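Local coordinates for protein PrimPol AEP domain (PP-N190) (Cyanophage S-2L, PDB 6ZP9) that probably serves in priming and replicating phage DNA, as the archaeo-eukaryotic primase (AEP) domain of a primase-polymerase from a cyanophage that incorporates 2-aminoadenine instead of adenine, at residues A[21-26]-A[162-167]; A[37-42]-A[64-69]; A[77-82]-A[156-161]; A[90-95]-A[147-152]; A[114-119]-A[176-181]. One frame throughout, in Å; residues are numbered along the deposited sequence. Where two conformers were deposited one is given.

Contact 1: residues A[21-26]-A[162-167]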
# COMPACT_ATOMS: atom_id res chain seq x y z
N LEU A 21 6.32 -5.74 -9.59
CA LEU A 21 5.10 -5.17 -10.15
C LEU A 21 4.49 -4.14 -9.21
O LEU A 21 4.03 -3.08 -9.65
CB LEU A 21 4.09 -6.27 -10.47
CG LEU A 21 2.73 -5.78 -10.99
CD1 LEU A 21 2.86 -5.10 -12.34
CD2 LEU A 21 1.72 -6.92 -11.04
N HIS A 22 4.46 -4.43 -7.91
CA HIS A 22 3.98 -3.46 -6.92
C HIS A 22 4.76 -2.16 -7.02
O HIS A 22 4.18 -1.07 -7.08
CB HIS A 22 4.10 -4.06 -5.52
CG HIS A 22 3.21 -3.42 -4.50
ND1 HIS A 22 2.95 -4.01 -3.27
CD2 HIS A 22 2.53 -2.25 -4.51
CE1 HIS A 22 2.15 -3.22 -2.57
NE2 HIS A 22 1.87 -2.15 -3.30
N LEU A 23 6.10 -2.26 -7.05
CA LEU A 23 6.94 -1.07 -7.17
C LEU A 23 6.71 -0.35 -8.50
O LEU A 23 6.66 0.88 -8.55
CB LEU A 23 8.42 -1.45 -7.04
CG LEU A 23 9.07 -1.38 -5.65
CD1 LEU A 23 8.22 -2.10 -4.64
CD2 LEU A 23 10.45 -2.00 -5.69
N SER A 24 6.58 -1.12 -9.59
CA SER A 24 6.39 -0.55 -10.91
C SER A 24 5.08 0.23 -10.99
O SER A 24 5.04 1.37 -11.48
CB SER A 24 6.41 -1.67 -11.95
OG SER A 24 6.57 -1.13 -13.24
N LEU A 25 3.99 -0.37 -10.53
CA LEU A 25 2.71 0.32 -10.59
C LEU A 25 2.72 1.58 -9.73
O LEU A 25 2.03 2.56 -10.04
CB LEU A 25 1.60 -0.62 -10.17
CG LEU A 25 1.38 -1.83 -11.09
CD1 LEU A 25 0.34 -2.77 -10.48
CD2 LEU A 25 0.96 -1.40 -12.49
N LEU A 26 3.52 1.60 -8.66
CA LEU A 26 3.65 2.79 -7.83
C LEU A 26 4.69 3.77 -8.37
O LEU A 26 4.95 4.78 -7.70
CB LEU A 26 4.01 2.39 -6.40
CG LEU A 26 2.88 1.71 -5.62
CD1 LEU A 26 3.41 1.28 -4.26
CD2 LEU A 26 1.67 2.64 -5.48
N MET A 162 2.32 -0.26 3.61
CA MET A 162 1.24 -1.09 3.11
C MET A 162 1.78 -2.47 2.75
O MET A 162 2.94 -2.60 2.34
CB MET A 162 0.59 -0.40 1.89
CG MET A 162 -0.16 0.90 2.16
SD MET A 162 -1.66 0.68 3.09
CE MET A 162 -2.61 0.19 1.69
N ARG A 163 0.93 -3.48 2.90
CA ARG A 163 1.31 -4.86 2.60
C ARG A 163 1.93 -4.96 1.21
O ARG A 163 1.41 -4.40 0.24
CB ARG A 163 0.10 -5.74 2.63
CG ARG A 163 -0.33 -6.15 4.02
CD ARG A 163 0.63 -7.07 4.74
NE ARG A 163 0.11 -7.34 6.05
CZ ARG A 163 -0.47 -8.46 6.39
NH1 ARG A 163 -0.97 -8.59 7.57
NH2 ARG A 163 -0.51 -9.43 5.57
N LEU A 164 3.05 -5.67 1.11
CA LEU A 164 3.80 -5.82 -0.13
C LEU A 164 3.31 -7.05 -0.91
O LEU A 164 3.18 -8.14 -0.34
CB LEU A 164 5.29 -5.94 0.21
CG LEU A 164 6.27 -6.21 -0.93
CD1 LEU A 164 6.26 -5.05 -1.94
CD2 LEU A 164 7.68 -6.48 -0.39
N ALA A 165 3.01 -6.85 -2.20
CA ALA A 165 2.59 -7.96 -3.06
C ALA A 165 3.69 -9.00 -3.17
O ALA A 165 4.88 -8.68 -3.11
CB ALA A 165 2.23 -7.45 -4.46
N GLY A 166 3.29 -10.26 -3.33
CA GLY A 166 4.24 -11.33 -3.54
C GLY A 166 4.83 -11.93 -2.29
O GLY A 166 5.68 -12.82 -2.40
N CYS A 167 4.44 -11.46 -1.10
CA CYS A 167 4.90 -12.05 0.15
C CYS A 167 3.72 -12.64 0.91
O CYS A 167 2.59 -12.15 0.79
CB CYS A 167 5.60 -11.02 1.05
SG CYS A 167 6.95 -10.15 0.23
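His22 reaches out from its helix to take a single hydrogen bond from the backbone of 162-167: Ala165 N donates to ND1 at 3.0 Å, almost straight (171°), with the donor slightly tilted from the ring plane. Beside it, His22 CE1 lies 3.1 Å from Arg163 O, which sits at the ring edge and in its plane. The imidazole thus presents its edge, ND1 and CE1, to an N-H and a carbonyl of one chain segment. Ala165 CB rests 3.7 Å from His22 ND1, and Leu164 CD1 approaches the same nitrogen obliquely at 3.7 Å. A chi1 of -159° sets CG of His22 anti to the backbone N; the ring itself lies against the end of strand 161-163. Here that strand, at the margin of one antiparallel sheet of the AEP domain, gives way to a type II beta turn running from Leu164 to Cys167. Gly166 takes the third position of this turn at positive phi (85°), where a beta carbon would press against the carbonyl oxygen of Ala165. Small Ala165 lets the ring come close to the backbone, while Leu23 and Leu164 add a loose apolar touch between their CD1 atoms, 4.5 Å apart. Further out, Leu116 packs on both His22 and Ala165. Leu164 is also bonded through its backbone to Ser68, and Gly166 to Ala176. His22 NE2 has its own hydrogen-bond partner beyond the two segments.

Contact 2: residues A[37-42]-A[64-69]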
# COMPACT_ATOMS: atom_id res chain seq x y z
N ALA A 37 9.45 -5.04 7.97
CA ALA A 37 9.02 -6.38 8.35
C ALA A 37 8.41 -6.28 9.74
O ALA A 37 9.07 -5.81 10.68
CB ALA A 37 10.19 -7.36 8.31
N ILE A 38 7.16 -6.71 9.88
CA ILE A 38 6.42 -6.59 11.14
C ILE A 38 6.05 -7.98 11.62
O ILE A 38 5.52 -8.79 10.84
CB ILE A 38 5.17 -5.71 10.99
CG1 ILE A 38 5.53 -4.36 10.36
CG2 ILE A 38 4.50 -5.52 12.35
CD1 ILE A 38 4.37 -3.43 10.23
N TRP A 39 6.31 -8.26 12.90
CA TRP A 39 6.01 -9.57 13.45
C TRP A 39 4.49 -9.74 13.61
O TRP A 39 3.81 -8.83 14.09
CB TRP A 39 6.71 -9.74 14.80
CG TRP A 39 6.68 -11.13 15.30
CD1 TRP A 39 5.99 -11.61 16.39
CD2 TRP A 39 7.37 -12.25 14.74
NE1 TRP A 39 6.21 -12.96 16.53
CE2 TRP A 39 7.05 -13.38 15.54
CE3 TRP A 39 8.23 -12.42 13.65
CZ2 TRP A 39 7.56 -14.65 15.26
CZ3 TRP A 39 8.73 -13.69 13.38
CH2 TRP A 39 8.40 -14.78 14.19
N PRO A 40 3.94 -10.90 13.23
CA PRO A 40 2.48 -11.03 13.20
C PRO A 40 1.82 -11.02 14.57
O PRO A 40 0.62 -10.71 14.64
CB PRO A 40 2.25 -12.38 12.50
CG PRO A 40 3.50 -12.64 11.77
CD PRO A 40 4.61 -12.04 12.59
N ARG A 41 2.52 -11.37 15.65
CA ARG A 41 1.88 -11.56 16.95
C ARG A 41 2.30 -10.44 17.90
O ARG A 41 3.44 -10.39 18.36
CB ARG A 41 2.22 -12.94 17.51
CG ARG A 41 1.46 -14.03 16.77
CD ARG A 41 1.57 -15.38 17.45
NE ARG A 41 2.92 -15.94 17.37
CZ ARG A 41 3.50 -16.42 16.27
NH1 ARG A 41 2.87 -16.39 15.10
NH2 ARG A 41 4.73 -16.92 16.33
N ARG A 42 1.35 -9.54 18.18
CA ARG A 42 1.65 -8.36 18.99
C ARG A 42 2.22 -8.75 20.35
O ARG A 42 3.17 -8.12 20.84
CB ARG A 42 0.38 -7.53 19.16
CG ARG A 42 0.61 -6.13 19.67
CD ARG A 42 -0.72 -5.36 19.72
NE ARG A 42 -1.31 -5.23 18.40
CZ ARG A 42 -1.02 -4.27 17.52
NH1 ARG A 42 -0.14 -3.32 17.83
NH2 ARG A 42 -1.62 -4.24 16.34
N GLN A 64 11.86 -16.14 8.45
CA GLN A 64 11.83 -16.00 9.90
C GLN A 64 10.41 -15.87 10.44
O GLN A 64 10.17 -16.18 11.61
CB GLN A 64 12.66 -14.82 10.35
CG GLN A 64 14.11 -15.16 10.58
CD GLN A 64 14.88 -13.99 11.17
OE1 GLN A 64 14.50 -13.43 12.20
NE2 GLN A 64 15.96 -13.61 10.49
N GLY A 65 9.47 -15.40 9.62
CA GLY A 65 8.07 -15.38 10.03
C GLY A 65 7.42 -14.01 10.06
O GLY A 65 6.33 -13.87 10.62
N PHE A 66 8.05 -12.99 9.47
CA PHE A 66 7.51 -11.64 9.49
C PHE A 66 6.51 -11.42 8.35
O PHE A 66 6.58 -12.08 7.31
CB PHE A 66 8.63 -10.60 9.35
CG PHE A 66 9.52 -10.48 10.56
CD1 PHE A 66 10.55 -11.38 10.78
CD2 PHE A 66 9.36 -9.43 11.46
CE1 PHE A 66 11.39 -11.26 11.87
CE2 PHE A 66 10.19 -9.31 12.56
CZ PHE A 66 11.21 -10.22 12.76
N ASN A 67 5.59 -10.48 8.54
CA ASN A 67 4.80 -9.97 7.43
C ASN A 67 5.57 -8.83 6.76
O ASN A 67 6.45 -8.20 7.35
CB ASN A 67 3.43 -9.49 7.91
CG ASN A 67 2.45 -10.64 8.15
OD1 ASN A 67 2.36 -11.58 7.37
ND2 ASN A 67 1.69 -10.54 9.23
N SER A 68 5.22 -8.56 5.50
CA SER A 68 6.02 -7.72 4.62
C SER A 68 5.24 -6.49 4.20
O SER A 68 4.09 -6.60 3.75
CB SER A 68 6.44 -8.50 3.37
OG SER A 68 7.24 -9.61 3.72
N TYR A 69 5.88 -5.33 4.31
CA TYR A 69 5.29 -4.03 4.01
C TYR A 69 6.33 -3.15 3.33
O TYR A 69 7.54 -3.30 3.53
CB TYR A 69 4.82 -3.30 5.27
CG TYR A 69 3.83 -4.07 6.12
CD1 TYR A 69 4.26 -5.06 7.00
CD2 TYR A 69 2.46 -3.81 6.03
CE1 TYR A 69 3.35 -5.78 7.78
CE2 TYR A 69 1.55 -4.52 6.81
CZ TYR A 69 2.00 -5.50 7.68
OH TYR A 69 1.12 -6.22 8.47
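Trp39 swings its CG anti to the backbone N (chi1 -168°), whereas Phe66 places CG anti to the carbonyl carbon (chi1 -70°), and the two rings meet as a T-shaped pair. The edge of Trp39 points at the face of Phe66, CE3 standing over the ring centre, with centroids 4.9 Å apart and planes at 74°. The indole reaches the end of helix 55-64, Trp39 CZ3 lying 3.4 Å from Gln64 O. Gly65 closes that helix in a Schellman motif with positive phi, and its lack of a beta carbon leaves room for the indole. Pro40 CD packs on Gly65 O at 3.2 Å. Ala37 CB touches Phe66 CB at 3.7 Å, alanine being small enough to sit against the root of that side chain. On the opposite face of the sheet from Ala37, Ile38 lays CD1 over the face of Tyr69, 3.9 Å from the ring centroid, as a CH-pi contact. Ile38 and Asn67 form an antiparallel hydrogen-bonded pair, Ile38 N to Asn67 O 3.0 Å. Trp39 NE1 is hydrogen-bonded to Asp44 OD2, and Asn67 OD1 to Gln170 N. Strands 34-38 and 67-71 are thus antiparallel neighbours in a sheet, joined through strand 49-52 and helix 55-64.

Contact 3: residues A[77-82]-A[156-161]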
# COMPACT_ATOMS: atom_id res chain seq x y z
N ASP A 77 11.57 6.56 6.26
CA ASP A 77 10.70 5.76 7.11
C ASP A 77 9.74 6.57 7.97
O ASP A 77 8.74 6.01 8.44
CB ASP A 77 11.54 4.88 8.04
CG ASP A 77 12.33 3.84 7.30
OD1 ASP A 77 11.86 3.37 6.24
OD2 ASP A 77 13.44 3.48 7.77
N SER A 78 10.03 7.83 8.23
CA SER A 78 9.19 8.66 9.07
C SER A 78 8.52 9.74 8.22
O SER A 78 8.95 10.04 7.10
CB SER A 78 10.00 9.31 10.21
OG SER A 78 10.98 10.21 9.71
N ASP A 79 7.46 10.34 8.77
CA ASP A 79 6.71 11.35 8.02
C ASP A 79 7.61 12.49 7.56
O ASP A 79 7.52 12.92 6.40
CB ASP A 79 5.56 11.90 8.85
CG ASP A 79 4.46 10.87 9.09
OD1 ASP A 79 4.40 9.87 8.33
OD2 ASP A 79 3.65 11.08 10.02
N ALA A 80 8.49 12.98 8.44
CA ALA A 80 9.36 14.11 8.08
C ALA A 80 10.32 13.78 6.94
O ALA A 80 10.78 14.70 6.25
CB ALA A 80 10.16 14.56 9.30
N GLU A 81 10.64 12.50 6.73
CA GLU A 81 11.55 12.14 5.65
C GLU A 81 10.85 11.99 4.30
O GLU A 81 11.54 11.83 3.29
CB GLU A 81 12.26 10.83 5.97
CG GLU A 81 13.21 10.90 7.15
CD GLU A 81 13.71 9.52 7.54
OE1 GLU A 81 12.97 8.79 8.23
OE2 GLU A 81 14.81 9.14 7.11
N ILE A 82 9.52 12.01 4.26
CA ILE A 82 8.80 11.80 3.01
C ILE A 82 8.71 13.12 2.27
O ILE A 82 8.26 14.13 2.82
CB ILE A 82 7.39 11.23 3.26
CG1 ILE A 82 7.48 9.87 3.97
CG2 ILE A 82 6.64 11.06 1.95
CD1 ILE A 82 8.25 8.81 3.19
N ARG A 156 -3.33 7.41 7.15
CA ARG A 156 -3.37 8.76 6.67
C ARG A 156 -2.06 9.55 6.61
O ARG A 156 -2.08 10.63 6.14
CB ARG A 156 -4.36 9.53 7.56
CG ARG A 156 -3.90 9.72 8.97
CD ARG A 156 -4.99 10.31 9.86
NE ARG A 156 -5.80 11.29 9.13
CZ ARG A 156 -7.06 11.17 8.68
NH1 ARG A 156 -7.60 12.21 8.06
NH2 ARG A 156 -7.77 10.09 8.87
N ASN A 157 -0.98 9.01 7.13
CA ASN A 157 0.28 9.74 7.25
C ASN A 157 1.21 9.42 6.08
O ASN A 157 1.14 8.34 5.50
CB ASN A 157 0.98 9.38 8.56
CG ASN A 157 1.23 7.91 8.69
OD1 ASN A 157 0.30 7.10 8.59
ND2 ASN A 157 2.49 7.53 8.90
N PRO A 158 2.10 10.34 5.70
CA PRO A 158 2.86 10.14 4.46
C PRO A 158 3.85 8.98 4.50
O PRO A 158 4.20 8.47 3.43
CB PRO A 158 3.57 11.49 4.24
CG PRO A 158 3.50 12.19 5.56
CD PRO A 158 2.27 11.70 6.25
N SER A 159 4.31 8.53 5.67
CA SER A 159 5.18 7.37 5.73
C SER A 159 4.42 6.07 5.99
O SER A 159 5.04 5.07 6.38
CB SER A 159 6.28 7.56 6.78
OG SER A 159 5.73 7.64 8.08
N ARG A 160 3.11 6.05 5.76
CA ARG A 160 2.32 4.84 5.97
C ARG A 160 2.87 3.68 5.16
O ARG A 160 3.17 3.83 3.97
CB ARG A 160 0.86 5.10 5.59
CG ARG A 160 -0.05 3.87 5.64
CD ARG A 160 -0.01 3.19 6.99
NE ARG A 160 -0.04 4.14 8.10
CZ ARG A 160 -0.37 3.82 9.35
NH1 ARG A 160 -0.37 4.74 10.30
NH2 ARG A 160 -0.70 2.56 9.64
N VAL A 161 3.03 2.49 5.81
CA VAL A 161 3.44 1.28 5.11
C VAL A 161 2.20 0.50 4.69
O VAL A 161 1.16 0.57 5.34
CB VAL A 161 4.38 0.40 5.97
CG1 VAL A 161 5.62 1.16 6.38
CG2 VAL A 161 3.65 -0.15 7.20
O HOH W 1 6.93 4.23 8.02
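The type I beta turn from Asn157 to Arg160 presents Ser159 to the short 3-10 segment 79-81, the CA atoms of Asp79 and Ser159 being 4.8 Å apart. One carboxylate oxygen carries the direct hydrogen bonds of the contact. Asp79 OD1 accepts from Ser159 OG at 2.6 Å, from Ser159 N at 3.0 Å and from Asn157 ND2 at 3.1 Å. These donors arrive differently: the hydroxyl from above the carboxylate plane, the backbone N-H nearly along the C-O axis, and the amide on the syn lone pair. Ser159 OG stands between its own backbone N and carbonyl carbon (chi1 65°), which lets hydroxyl and N-H grip the same oxygen. Asn157 serves twice, since its OD1 is held side-on by NE and NH1 of Arg160, fixing the amide so that ND2 faces Asp79. Pro158, whose ring suits the second position of the turn, lays its CB 3.9 Å from Ile82 CG2. A water donates to both Asp77 O and Ser159 O. The carboxylate of Asp77 is paired with Arg34. Ile82 and Pro158 lean on Val135, and Ile82 also on Val71, so the contact packs on the start of helix 135-149 and the end of strand 67-71; in the chain, the turn leads into strand 161-163.

Contact 4: residues A[90-95]-A[147-152]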
# COMPACT_ATOMS: atom_id res chain seq x y z
N GLY A 90 -6.27 3.18 0.18
CA GLY A 90 -6.99 2.93 1.41
C GLY A 90 -7.61 1.56 1.44
O GLY A 90 -7.49 0.77 0.50
N GLU A 91 -8.29 1.28 2.54
CA GLU A 91 -8.91 -0.02 2.76
C GLU A 91 -10.07 0.15 3.72
O GLU A 91 -10.04 1.02 4.60
CB GLU A 91 -7.90 -1.03 3.35
CG GLU A 91 -7.32 -0.56 4.68
CD GLU A 91 -6.33 -1.54 5.31
OE1 GLU A 91 -6.52 -2.77 5.20
OE2 GLU A 91 -5.36 -1.08 5.95
N TRP A 92 -11.09 -0.70 3.57
CA TRP A 92 -12.12 -0.80 4.59
C TRP A 92 -11.64 -1.70 5.72
O TRP A 92 -10.91 -2.67 5.51
CB TRP A 92 -13.43 -1.32 4.00
CG TRP A 92 -14.17 -0.22 3.28
CD1 TRP A 92 -14.85 0.83 3.84
CD2 TRP A 92 -14.25 -0.03 1.86
NE1 TRP A 92 -15.37 1.65 2.86
CE2 TRP A 92 -15.02 1.15 1.63
CE3 TRP A 92 -13.77 -0.73 0.75
CZ2 TRP A 92 -15.30 1.62 0.35
CZ3 TRP A 92 -14.05 -0.25 -0.53
CH2 TRP A 92 -14.82 0.91 -0.71
N ASP A 93 -12.03 -1.36 6.95
CA ASP A 93 -11.63 -2.14 8.11
C ASP A 93 -12.21 -3.55 8.07
O ASP A 93 -11.63 -4.47 8.66
CB ASP A 93 -12.04 -1.43 9.40
CG ASP A 93 -11.07 -1.67 10.54
OD1 ASP A 93 -10.07 -2.38 10.33
OD2 ASP A 93 -11.32 -1.14 11.65
N ASP A 94 -13.38 -3.74 7.44
CA ASP A 94 -14.06 -5.03 7.40
C ASP A 94 -15.11 -4.97 6.29
O ASP A 94 -15.25 -3.97 5.58
CB ASP A 94 -14.68 -5.38 8.75
CG ASP A 94 -15.64 -4.31 9.27
OD1 ASP A 94 -16.40 -3.70 8.49
OD2 ASP A 94 -15.64 -4.09 10.50
N GLY A 95 -15.88 -6.02 6.17
CA GLY A 95 -16.89 -6.18 5.14
C GLY A 95 -16.60 -7.37 4.25
O GLY A 95 -15.45 -7.78 4.11
N ALA A 147 -12.45 9.96 4.01
CA ALA A 147 -13.76 10.44 4.43
C ALA A 147 -14.86 9.96 3.49
O ALA A 147 -15.93 9.51 3.93
CB ALA A 147 -13.75 11.97 4.49
N LEU A 148 -14.62 10.06 2.18
CA LEU A 148 -15.65 9.76 1.20
C LEU A 148 -15.96 8.27 1.15
O LEU A 148 -17.13 7.87 1.02
CB LEU A 148 -15.21 10.25 -0.18
CG LEU A 148 -16.08 9.77 -1.36
CD1 LEU A 148 -17.49 10.30 -1.20
CD2 LEU A 148 -15.49 10.18 -2.69
N ALA A 149 -14.94 7.42 1.26
CA ALA A 149 -15.15 5.98 1.20
C ALA A 149 -15.52 5.39 2.56
O ALA A 149 -16.09 4.29 2.60
CB ALA A 149 -13.89 5.29 0.66
N GLY A 150 -15.24 6.09 3.65
CA GLY A 150 -15.30 5.46 4.96
C GLY A 150 -14.22 4.41 5.15
O GLY A 150 -14.47 3.37 5.78
N PHE A 151 -13.02 4.66 4.64
CA PHE A 151 -11.90 3.77 4.85
C PHE A 151 -11.44 3.81 6.32
O PHE A 151 -11.80 4.69 7.10
CB PHE A 151 -10.73 4.17 3.95
CG PHE A 151 -10.89 3.75 2.52
CD1 PHE A 151 -11.60 2.61 2.18
CD2 PHE A 151 -10.29 4.49 1.50
CE1 PHE A 151 -11.73 2.21 0.86
CE2 PHE A 151 -10.42 4.10 0.17
CZ PHE A 151 -11.13 2.95 -0.15
N ASP A 152 -10.62 2.83 6.67
CA ASP A 152 -9.81 2.85 7.88
C ASP A 152 -9.01 4.15 7.98
O ASP A 152 -8.15 4.43 7.13
CB ASP A 152 -8.88 1.63 7.84
CG ASP A 152 -7.99 1.49 9.05
OD1 ASP A 152 -7.84 2.45 9.84
OD2 ASP A 152 -7.41 0.39 9.20
O HOH W 2 -7.45 3.40 4.73
O HOH W 3 -13.37 1.17 7.43
O HOH W 4 -7.98 -2.06 8.64
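Trp92 and Phe151 form the tight half of this contact, a T-shaped pair: the Phe151 edge points at the indole face, CE1 3.5 Å from Trp92 CD2, planes at 67°. Here the loop after strand 85-90 meets the end of helix 135-149; Glu91 and Asp93, flanking Trp92, appear to match the acidic pair of AEP motif I, Asp152 probably gives the third acidic position, and nearby Ser122 and His124 would fit the S-x-H motif. Gly150 leaves the helix with positive phi, and Trp92 NE1 donates to Ala149 O at 2.7 Å from above the carbonyl plane. The small Ala149 CB sits over one Phe151 face and Gly90 on the other, its CA 4.0 Å from the centroid; a beta carbon there would clash. Asp152 N to Glu91 O (2.8 Å) ties the backbones together. Solvent takes over on the acidic side, where waters link Glu91 N to Asp152 O and Asp93 N to Gly150 O. Glu91 OE2 and Asp152 OD2 are like charges 4.1 Å apart; Asn155 ND2 donates to the former and Thr154 N to Asp152 OD1. Asp93 is salt-bridged to Lys121, and a further water donates to Asp93 OD1 at 2.7 Å and to Asp152 OD2 at 2.6 Å.

Contact 5: residues A[114-119]-A[176-181]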
# COMPACT_ATOMS: atom_id res chain seq x y z
N PHE A 114 -5.01 0.10 -9.43
CA PHE A 114 -4.89 -1.34 -9.19
C PHE A 114 -5.38 -1.64 -7.78
O PHE A 114 -5.58 -0.74 -6.96
CB PHE A 114 -3.46 -1.85 -9.39
CG PHE A 114 -2.47 -1.39 -8.36
CD1 PHE A 114 -1.84 -0.17 -8.49
CD2 PHE A 114 -2.12 -2.20 -7.29
CE1 PHE A 114 -0.90 0.25 -7.57
CE2 PHE A 114 -1.17 -1.79 -6.36
CZ PHE A 114 -0.55 -0.55 -6.51
N GLN A 115 -5.58 -2.92 -7.52
CA GLN A 115 -6.03 -3.39 -6.22
C GLN A 115 -5.09 -4.50 -5.76
O GLN A 115 -4.31 -5.04 -6.54
CB GLN A 115 -7.49 -3.88 -6.28
CG GLN A 115 -8.45 -2.77 -6.71
CD GLN A 115 -9.88 -3.22 -6.80
OE1 GLN A 115 -10.24 -3.99 -7.69
NE2 GLN A 115 -10.72 -2.72 -5.89
N LEU A 116 -5.16 -4.81 -4.47
CA LEU A 116 -4.26 -5.79 -3.89
C LEU A 116 -5.03 -6.68 -2.93
O LEU A 116 -5.73 -6.18 -2.04
CB LEU A 116 -3.09 -5.11 -3.18
CG LEU A 116 -1.99 -6.08 -2.74
CD1 LEU A 116 -0.63 -5.51 -3.07
CD2 LEU A 116 -2.11 -6.34 -1.25
N ARG A 117 -4.89 -7.98 -3.13
CA ARG A 117 -5.44 -8.96 -2.20
C ARG A 117 -4.35 -9.29 -1.19
O ARG A 117 -3.28 -9.74 -1.57
CB ARG A 117 -5.90 -10.22 -2.98
CG ARG A 117 -6.91 -11.12 -2.30
CD ARG A 117 -8.11 -11.40 -3.21
NE ARG A 117 -7.71 -11.63 -4.59
CZ ARG A 117 -8.46 -11.35 -5.66
NH1 ARG A 117 -7.97 -11.59 -6.88
NH2 ARG A 117 -9.68 -10.85 -5.53
N THR A 118 -4.60 -9.07 0.08
CA THR A 118 -3.55 -9.22 1.08
C THR A 118 -3.43 -10.63 1.63
O THR A 118 -2.36 -10.98 2.15
CB THR A 118 -3.78 -8.29 2.27
OG1 THR A 118 -4.99 -8.70 2.95
CG2 THR A 118 -3.91 -6.84 1.82
N GLY A 119 -4.49 -11.42 1.57
CA GLY A 119 -4.58 -12.63 2.36
C GLY A 119 -5.32 -12.45 3.68
O GLY A 119 -5.72 -13.45 4.29
N ALA A 176 0.19 -12.35 -1.05
CA ALA A 176 -0.51 -11.16 -1.52
C ALA A 176 -0.37 -11.02 -3.03
O ALA A 176 0.69 -11.28 -3.60
CB ALA A 176 0.02 -9.92 -0.82
N GLN A 177 -1.45 -10.58 -3.68
CA GLN A 177 -1.51 -10.57 -5.14
C GLN A 177 -2.11 -9.27 -5.65
O GLN A 177 -3.16 -8.83 -5.16
CB GLN A 177 -2.34 -11.75 -5.65
CG GLN A 177 -2.61 -11.73 -7.14
CD GLN A 177 -1.52 -12.40 -7.94
OE1 GLN A 177 -0.56 -12.93 -7.38
NE2 GLN A 177 -1.65 -12.38 -9.26
N ILE A 178 -1.46 -8.65 -6.64
CA ILE A 178 -2.02 -7.50 -7.33
C ILE A 178 -3.06 -7.98 -8.33
O ILE A 178 -2.88 -9.01 -8.99
CB ILE A 178 -0.91 -6.69 -8.01
CG1 ILE A 178 -0.15 -5.92 -6.92
CG2 ILE A 178 -1.47 -5.73 -9.06
CD1 ILE A 178 1.06 -5.25 -7.41
N PHE A 179 -4.17 -7.26 -8.44
CA PHE A 179 -5.20 -7.61 -9.41
C PHE A 179 -5.93 -6.35 -9.85
O PHE A 179 -5.82 -5.29 -9.24
CB PHE A 179 -6.15 -8.67 -8.84
CG PHE A 179 -7.06 -8.17 -7.75
CD1 PHE A 179 -6.59 -7.97 -6.46
CD2 PHE A 179 -8.40 -7.89 -8.02
CE1 PHE A 179 -7.43 -7.51 -5.45
CE2 PHE A 179 -9.26 -7.43 -7.02
CZ PHE A 179 -8.77 -7.24 -5.73
N ASN A 180 -6.66 -6.47 -10.96
CA ASN A 180 -7.44 -5.37 -11.54
C ASN A 180 -6.58 -4.15 -11.86
O ASN A 180 -7.03 -3.00 -11.74
CB ASN A 180 -8.62 -4.99 -10.64
CG ASN A 180 -9.76 -5.99 -10.72
OD1 ASN A 180 -9.85 -6.78 -11.66
ND2 ASN A 180 -10.66 -5.93 -9.75
N ALA A 181 -5.34 -4.37 -12.28
CA ALA A 181 -4.52 -3.27 -12.77
C ALA A 181 -5.07 -2.75 -14.09
O ALA A 181 -5.46 -3.52 -14.97
CB ALA A 181 -3.06 -3.69 -12.92
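Leu116 and Ile178 face each other at a non-hydrogen-bonded antiparallel pair, Leu116 CD1 meeting Ile178 CG1 at 3.9 Å. Strands 114-117 and 177-179 are neighbours in an antiparallel four-stranded sheet, with 177-179 at one edge. On the same face Phe114 sets CD2 4.0 Å from Ile178 CG2, and Leu116 CD2 reaches the small Ala176 CB. Branched and aromatic residues fit here because helix 16-25 covers this side: Leu25 lies on Phe114 and Ile178, and Phe114 also stacks on Tyr126. Backbone bonds bracket this pair. Gln115 exchanges two with Phe179, and Arg117 two with Gln177.

The other face is built around the Phe179 ring. Its CG stands between the backbone N and the carbonyl carbon (chi1 70°). The ring lies over strand 114-117, between Gln115 CB and the Arg117 guanidinium. Gln115 CB is under one face, 3.9 Å from the centroid. Over the opposite face, in the conformer described (one of two deposited), the Arg117 chain bends at chi2 and chi3 and the guanidinium lies flat with planes at 14° and CZ 3.8 Å from the centroid, a cation-pi stack. Val101 of helix 97-102 also touches Phe179.

At the polar edge Gln115 extends beyond CG to meet Asn180. Its NE2 is engaged by His125 ND1 and Val101 O, which fixes the amide orientation and presents OE1. The two amide planes are nearly coplanar, and Asn180 ND2 donates to Gln115 OE1 at 2.9 Å with an almost straight N-H...O angle of 175°.

From the N terminus, helix 16-25 opens contact 1, whose partner is the end of strand 161-163 and the turn after it, so contacts 2, 3 and 4 all nest within that long loop. Contact 2 closes first, joining strands 34-38 and 67-71. Contact 3 ties the loop before strand 85-90 to the turn leading into strand 161-163 and encloses contact 4, which ties the end of strand 85-90 to the end of helix 135-149. Contact 5 opens inside these loops and closes last, at strand 177-179, so it crosses contacts 1, 3 and 4. Segment 162-167 is shared between the sheet of contact 2 and the strand of contact 5, the centres of contacts 1 and 5 lying about 9 Å apart.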